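Local coordinates for phosphotriesterase family protein (Listeria monocytogenes serotype 4b str. H7858, PDB 3PNZ), which probably hydrolyses phosphorylated sugar lactones, as a zinc-dependent lactonase of the amidohydrolase fold, at residues A[60-65]-A[86-91]. Numbering follows the deposited sequence.
Sequences GKTIVD and GIQIVG
I87 lays its CG2 methyl beside the side chain of I63, CG2 standing 4.0 Å from I63 CG1, and the two chains cross at a slant. Its CG1 branch reaches across to the loop before strand 62-65, where I87 CD1 comes to 3.4 Å from the carbonyl O of G60. Farther along this face, I89 turns its CG1 branch beside its own backbone N, and the bend at chi2 brings CD1 to 4.0 Å from I63 CB, while I89 CG2 meets D65 CB.

The opposite face carries T62, Q88, V64 and V90. Extended beyond CG, the Q88 side chain delivers NE2 to T62 OG1 at 2.9 Å. The hydroxyl oxygen lies only 6° out of the amide plane, although the N-H...O angle of 148° shows a moderately bent bond. Both polar groups have further partners in the residues just before strand 19-23: T62 OG1 bonds to L16 O and Q88 NE2 to Q15 O. V64 CG2 packs 4.2 Å from V90 CB.

Between the faces, four backbone bonds set the parallel register T62-Q88, I63-I89, V64-V90. I63 is gripped through both its N, bonded to Q88 O, and its O, which accepts from V90 N. Q88 N and a water both donate to K61 O, and the same water donates to G86 O, where K61 and G86 are exposed.

Strand axes 4.7 Å apart and inclined by 20° fit adjacent staves of a TIM barrel, joined through helix 75-85 as a beta-alpha-beta unit. F55 of helix 45-57 covers I63 and I87, V78 of helix 75-85 covers I89 and D65, and strand 19-23 pairs with the other edge of strand 62-65.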
loop_
_atom_site.group_PDB
_atom_site.type_symbol
_atom_site.label_atom_id
_atom_site.label_comp_id
_atom_site.label_asym_id
_atom_site.label_seq_id
_atom_site.Cartn_x
_atom_site.Cartn_y
_atom_site.Cartn_z
ATOM N N GLY A 60 15.259 3.737 -8.877
ATOM C CA GLY A 60 14.065 3.913 -8.071
ATOM C C GLY A 60 14.237 5.105 -7.143
ATOM O O GLY A 60 15.357 5.401 -6.713
ATOM N N LYS A 61 13.135 5.786 -6.830
ATOM C CA LYS A 61 13.194 6.986 -5.996
ATOM C C LYS A 61 12.356 6.893 -4.723
ATOM O O LYS A 61 12.757 7.395 -3.668
ATOM C CB LYS A 61 12.772 8.215 -6.809
ATOM C CG LYS A 61 13.716 8.549 -7.951
ATOM C CD LYS A 61 15.131 8.761 -7.420
ATOM C CE LYS A 61 16.061 9.345 -8.479
ATOM N NZ LYS A 61 16.242 8.446 -9.651
ATOM N N THR A 62 11.198 6.245 -4.819
ATOM C CA THR A 62 10.247 6.214 -3.721
ATOM C C THR A 62 9.603 4.842 -3.551
ATOM O O THR A 62 9.276 4.183 -4.530
ATOM C CB THR A 62 9.121 7.236 -3.955
ATOM O OG1 THR A 62 9.691 8.549 -4.059
ATOM C CG2 THR A 62 8.093 7.202 -2.819
ATOM N N ILE A 63 9.425 4.441 -2.303
ATOM C CA ILE A 63 8.622 3.269 -1.973
ATOM C C ILE A 63 7.488 3.660 -1.046
ATOM O O ILE A 63 7.704 4.296 -0.009
ATOM C CB ILE A 63 9.466 2.164 -1.302
ATOM C CG1 ILE A 63 10.521 1.635 -2.275
ATOM C CG2 ILE A 63 8.562 1.033 -0.790
ATOM C CD1 ILE A 63 11.516 0.694 -1.621
ATOM N N VAL A 64 6.270 3.294 -1.430
ATOM C CA VAL A 64 5.123 3.452 -0.554
ATOM C C VAL A 64 5.038 2.208 0.323
ATOM O O VAL A 64 4.793 1.104 -0.166
ATOM C CB VAL A 64 3.809 3.643 -1.343
ATOM C CG1 VAL A 64 2.640 3.821 -0.386
ATOM C CG2 VAL A 64 3.923 4.858 -2.261
ATOM N N ASP A 65 5.266 2.399 1.616
ATOM C CA ASP A 65 5.293 1.310 2.583
ATOM C C ASP A 65 3.913 1.155 3.192
ATOM O O ASP A 65 3.469 1.998 3.960
ATOM C CB ASP A 65 6.312 1.632 3.673
ATOM C CG ASP A 65 6.429 0.535 4.714
ATOM O OD1 ASP A 65 5.525 -0.329 4.800
ATOM O OD2 ASP A 65 7.433 0.541 5.454
ATOM N N GLY A 86 18.783 6.768 0.628
ATOM C CA GLY A 86 18.283 7.923 -0.093
ATOM C C GLY A 86 16.893 7.720 -0.684
ATOM O O GLY A 86 16.339 8.631 -1.307
ATOM N N ILE A 87 16.324 6.530 -0.502
ATOM C CA ILE A 87 14.985 6.247 -1.022
ATOM C C ILE A 87 13.936 6.924 -0.155
ATOM O O ILE A 87 13.950 6.799 1.067
ATOM C CB ILE A 87 14.704 4.723 -1.082
ATOM C CG1 ILE A 87 15.680 4.045 -2.044
ATOM C CG2 ILE A 87 13.247 4.444 -1.482
ATOM C CD1 ILE A 87 15.603 4.570 -3.457
ATOM N N GLN A 88 13.030 7.650 -0.796
ATOM C CA GLN A 88 11.936 8.309 -0.090
ATOM C C GLN A 88 10.887 7.284 0.308
ATOM O O GLN A 88 10.543 6.405 -0.486
ATOM C CB GLN A 88 11.333 9.397 -0.979
ATOM C CG GLN A 88 12.361 10.480 -1.313
ATOM C CD GLN A 88 11.934 11.436 -2.411
ATOM O OE1 GLN A 88 12.303 12.615 -2.391
ATOM N NE2 GLN A 88 11.180 10.940 -3.381
ATOM N N ILE A 89 10.397 7.377 1.540
ATOM C CA ILE A 89 9.366 6.445 2.008
ATOM C C ILE A 89 8.080 7.192 2.341
ATOM O O ILE A 89 8.090 8.172 3.099
ATOM C CB ILE A 89 9.820 5.667 3.273
ATOM C CG1 ILE A 89 11.133 4.919 3.028
ATOM C CG2 ILE A 89 8.732 4.695 3.744
ATOM C CD1 ILE A 89 11.016 3.801 1.993
ATOM N N VAL A 90 6.969 6.737 1.773
ATOM C CA VAL A 90 5.660 7.206 2.206
ATOM C C VAL A 90 5.092 6.147 3.143
ATOM O O VAL A 90 4.847 5.015 2.723
ATOM C CB VAL A 90 4.702 7.393 1.014
ATOM C CG1 VAL A 90 3.310 7.762 1.500
ATOM C CG2 VAL A 90 5.244 8.458 0.054
ATOM N N GLY A 91 4.895 6.502 4.407
ATOM C CA GLY A 91 4.365 5.570 5.391
ATOM C C GLY A 91 2.850 5.528 5.377
ATOM O O GLY A 91 2.203 6.392 4.785
HETATM O O HOH W 1 14.914 9.095 -3.720
#